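PDB 3DB2: putative NADPH-dependent oxidoreductase from Desulfitobacterium hafniense DCB-2, which is a putative NADPH-dependent oxidoreductase, probably binding a dinucleotide on its Rossmann domain and working on a substrate that is not known. Local coordinates for residues 258-263 and 268-273. Numbering follows the deposited sequence.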
ATOM      1  N   PHE C 258     -13.669  -2.750  11.531  1.00 15.91           N
ATOM      2  CA  PHE C 258     -13.108  -3.531  12.624  1.00 18.30           C
ATOM      3  C   PHE C 258     -13.878  -3.339  13.938  1.00 18.54           C
ATOM      4  O   PHE C 258     -13.698  -4.107  14.899  1.00 15.26           O
ATOM      5  CB  PHE C 258     -11.602  -3.221  12.826  1.00 20.49           C
ATOM      6  CG  PHE C 258     -10.945  -4.348  13.609  1.00 22.16           C
ATOM      7  CD1 PHE C 258     -10.541  -5.501  12.966  1.00 27.95           C
ATOM      8  CD2 PHE C 258     -10.760  -4.248  14.981  1.00 29.24           C
ATOM      9  CE1 PHE C 258      -9.952  -6.527  13.689  1.00 26.95           C
ATOM     10  CE2 PHE C 258     -10.171  -5.270  15.712  1.00 28.04           C
ATOM     11  CZ  PHE C 258      -9.788  -6.422  15.047  1.00 27.01           C
ATOM     12  N   SER C 259     -14.722  -2.332  13.983  1.00 19.83           N
ATOM     13  CA  SER C 259     -15.528  -2.047  15.169  1.00 19.77           C
ATOM     14  C   SER C 259     -16.523  -3.162  15.383  1.00 22.96           C
ATOM     15  O   SER C 259     -17.007  -3.292  16.526  1.00 26.26           O
ATOM     16  CB  SER C 259     -16.172  -0.667  15.058  1.00 20.42           C
ATOM     17  OG  SER C 259     -17.234  -0.630  14.143  1.00 25.46           O
ATOM     18  N   TRP C 260     -16.810  -3.965  14.367  1.00 18.57           N
ATOM     19  CA  TRP C 260     -17.694  -5.117  14.523  1.00 21.26           C
ATOM     20  C   TRP C 260     -16.978  -6.452  14.717  1.00 14.59           C
ATOM     21  O   TRP C 260     -17.612  -7.508  14.672  1.00 18.74           O
ATOM     22  CB  TRP C 260     -18.640  -5.226  13.307  1.00 21.62           C
ATOM     23  CG  TRP C 260     -19.597  -4.083  13.356  1.00 28.97           C
ATOM     24  CD1 TRP C 260     -19.417  -2.797  12.920  1.00 32.54           C
ATOM     25  CD2 TRP C 260     -20.921  -4.178  13.903  1.00 34.56           C
ATOM     26  NE1 TRP C 260     -20.576  -2.080  13.168  1.00 35.53           N
ATOM     27  CE2 TRP C 260     -21.500  -2.898  13.763  1.00 33.77           C
ATOM     28  CE3 TRP C 260     -21.653  -5.222  14.486  1.00 31.41           C
ATOM     29  CZ2 TRP C 260     -22.796  -2.683  14.210  1.00 37.13           C
ATOM     30  CZ3 TRP C 260     -22.946  -4.979  14.924  1.00 32.94           C
ATOM     31  CH2 TRP C 260     -23.508  -3.705  14.782  1.00 29.80           C
ATOM     32  N   TRP C 261     -15.689  -6.428  14.948  1.00 17.10           N
ATOM     33  CA  TRP C 261     -14.891  -7.601  15.222  1.00 16.78           C
ATOM     34  C   TRP C 261     -15.452  -8.469  16.360  1.00 18.79           C
ATOM     35  O   TRP C 261     -15.607  -9.684  16.207  1.00 16.96           O
ATOM     36  CB  TRP C 261     -13.479  -7.158  15.564  1.00 16.91           C
ATOM     37  CG  TRP C 261     -12.490  -8.274  15.577  1.00 27.17           C
ATOM     38  CD1 TRP C 261     -11.920  -8.788  16.709  1.00 31.41           C
ATOM     39  CD2 TRP C 261     -11.945  -9.018  14.478  1.00 30.08           C
ATOM     40  NE1 TRP C 261     -11.061  -9.797  16.371  1.00 27.40           N
ATOM     41  CE2 TRP C 261     -11.050  -9.964  15.025  1.00 28.48           C
ATOM     42  CE3 TRP C 261     -12.123  -8.976  13.090  1.00 30.95           C
ATOM     43  CZ2 TRP C 261     -10.337 -10.857  14.237  1.00 30.65           C
ATOM     44  CZ3 TRP C 261     -11.417  -9.863  12.301  1.00 31.40           C
ATOM     45  CH2 TRP C 261     -10.533 -10.795  12.873  1.00 30.71           C
ATOM     46  N   SER C 262     -15.758  -7.838  17.488  1.00 20.74           N
ATOM     47  CA  SER C 262     -16.240  -8.577  18.658  1.00 24.87           C
ATOM     48  C   SER C 262     -17.606  -9.217  18.449  1.00 25.65           C
ATOM     49  O   SER C 262     -17.917 -10.270  19.015  1.00 26.66           O
ATOM     50  CB  SER C 262     -16.205  -7.606  19.864  1.00 22.94           C
ATOM     51  OG  SER C 262     -17.295  -6.695  19.775  1.00 34.74           O
ATOM     52  N   ASN C 263     -18.438  -8.609  17.614  1.00 22.73           N
ATOM     53  CA  ASN C 263     -19.741  -9.122  17.237  1.00 20.76           C
ATOM     54  C   ASN C 263     -19.610 -10.195  16.148  1.00 20.21           C
ATOM     55  O   ASN C 263     -20.032 -10.000  15.014  1.00 17.49           O
ATOM     56  CB  ASN C 263     -20.587  -7.937  16.788  1.00 26.82           C
ATOM     57  CG  ASN C 263     -20.294  -6.706  17.642  1.00 32.50           C
ATOM     58  OD1 ASN C 263     -19.304  -5.990  17.516  1.00 31.82           O
ATOM     59  ND2 ASN C 263     -21.192  -6.448  18.576  1.00 33.59           N
ATOM     60  N   ASP C 268     -18.677 -10.311   9.239  1.00 19.82           N
ATOM     61  CA  ASP C 268     -18.624 -10.288   7.772  1.00 21.32           C
ATOM     62  C   ASP C 268     -19.635  -9.354   7.124  1.00 22.83           C
ATOM     63  O   ASP C 268     -19.444  -8.899   5.990  1.00 19.26           O
ATOM     64  CB  ASP C 268     -18.856 -11.689   7.244  1.00 19.38           C
ATOM     65  CG  ASP C 268     -17.638 -12.584   7.205  1.00 25.67           C
ATOM     66  OD1 ASP C 268     -16.616 -12.172   6.615  1.00 23.96           O
ATOM     67  OD2 ASP C 268     -17.669 -13.713   7.757  1.00 21.10           O
ATOM     68  N   GLU C 269     -20.748  -9.069   7.797  1.00 23.88           N
ATOM     69  CA  GLU C 269     -21.773  -8.216   7.213  1.00 19.92           C
ATOM     70  C   GLU C 269     -21.322  -6.760   7.205  1.00 18.93           C
ATOM     71  O   GLU C 269     -21.894  -5.967   6.458  1.00 23.37           O
ATOM     72  CB  GLU C 269     -23.101  -8.297   7.985  1.00 22.07           C
ATOM     73  CG  GLU C 269     -23.722  -9.679   7.940  1.00 25.05           C
ATOM     74  CD  GLU C 269     -25.085  -9.748   8.615  1.00 32.92           C
ATOM     75  OE1 GLU C 269     -25.835  -8.745   8.593  1.00 46.33           O
ATOM     76  OE2 GLU C 269     -25.417 -10.814   9.172  1.00 38.93           O
ATOM     77  N   HIS C 270     -20.316  -6.450   8.010  1.00 13.96           N
ATOM     78  CA  HIS C 270     -19.754  -5.104   8.048  1.00 21.61           C
ATOM     79  C   HIS C 270     -18.429  -5.040   7.287  1.00 19.24           C
ATOM     80  O   HIS C 270     -17.445  -4.422   7.694  1.00 22.14           O
ATOM     81  CB  HIS C 270     -19.645  -4.661   9.506  1.00 19.61           C
ATOM     82  CG  HIS C 270     -21.046  -4.713  10.077  1.00 25.82           C
ATOM     83  ND1 HIS C 270     -21.813  -3.583  10.211  1.00 31.89           N
ATOM     84  CD2 HIS C 270     -21.813  -5.737  10.509  1.00 26.35           C
ATOM     85  CE1 HIS C 270     -22.997  -3.901  10.718  1.00 30.91           C
ATOM     86  NE2 HIS C 270     -23.023  -5.204  10.922  1.00 28.23           N
ATOM     87  N   SER C 271     -18.450  -5.706   6.128  1.00 19.12           N
ATOM     88  CA  SER C 271     -17.295  -5.705   5.217  1.00 17.77           C
ATOM     89  C   SER C 271     -17.814  -5.656   3.786  1.00 20.18           C
ATOM     90  O   SER C 271     -18.987  -5.925   3.541  1.00 20.87           O
ATOM     91  CB  SER C 271     -16.415  -6.919   5.478  1.00 14.30           C
ATOM     92  OG  SER C 271     -16.978  -8.135   5.022  1.00 20.07           O
ATOM     93  N   THR C 272     -16.952  -5.326   2.836  1.00 16.47           N
ATOM     94  CA  THR C 272     -17.308  -5.267   1.437  1.00 19.80           C
ATOM     95  C   THR C 272     -16.121  -5.913   0.675  1.00 18.43           C
ATOM     96  O   THR C 272     -14.984  -5.621   1.064  1.00 17.38           O
ATOM     97  CB  THR C 272     -17.447  -3.900   0.770  1.00 23.65           C
ATOM     98  OG1 THR C 272     -16.472  -3.013   1.353  1.00 30.70           O
ATOM     99  CG2 THR C 272     -18.826  -3.297   0.956  1.00 35.95           C
ATOM    100  N   LEU C 273     -16.470  -6.698  -0.312  1.00 16.93           N
ATOM    101  CA  LEU C 273     -15.438  -7.247  -1.203  1.00 12.89           C
ATOM    102  C   LEU C 273     -15.838  -6.864  -2.631  1.00 20.26           C
ATOM    103  O   LEU C 273     -16.973  -7.144  -2.994  1.00 18.31           O
ATOM    104  CB  LEU C 273     -15.281  -8.741  -1.041  1.00 15.42           C
ATOM    105  CG  LEU C 273     -14.314  -9.478  -1.981  1.00 18.77           C
ATOM    106  CD1 LEU C 273     -12.886  -8.991  -1.842  1.00 20.29           C
ATOM    107  CD2 LEU C 273     -14.391 -10.983  -1.781  1.00 19.22           C
TER
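Trp260 and His270 lie flat against each other, face to face, and this one stack makes up the whole side-chain contact between 258-263 and 268-273. The imidazole sits over the five-membered ring of the indole, with centroids 3.7 Å apart and planes only 7° from parallel. It also reaches past that ring: CE1 of His270 lies 3.5 Å from CE2 of Trp260, one of the two atoms the indole rings share, while NE2 of His270 is 3.8 Å from CE3 of Trp260 on the six-membered ring. ND1 of His270 stands 3.5 Å from NE1 of Trp260, but this is a meeting of stacked faces, and no hydrogen bond joins the segments. Both side chains leave the backbone toward the opposite segment and set CG anti to the carbonyl carbon (chi1 -69° for Trp260, -59° for His270), which lays one ring over the other. A leucine in place of Trp260 would probably cost the imidazole its flat partner and let it turn more freely. Behind the stack, Trp260 O accepts a hydrogen bond from Thr267 OG1, and the His270 backbone is bonded to that of Asp257. The pair thus bridges the two ends of the connection between antiparallel neighbours 250-256 and 271-278, a surface aromatic stack across a strand-to-strand loop in the mixed sheet of the GFO/IDH/MocA-type fold.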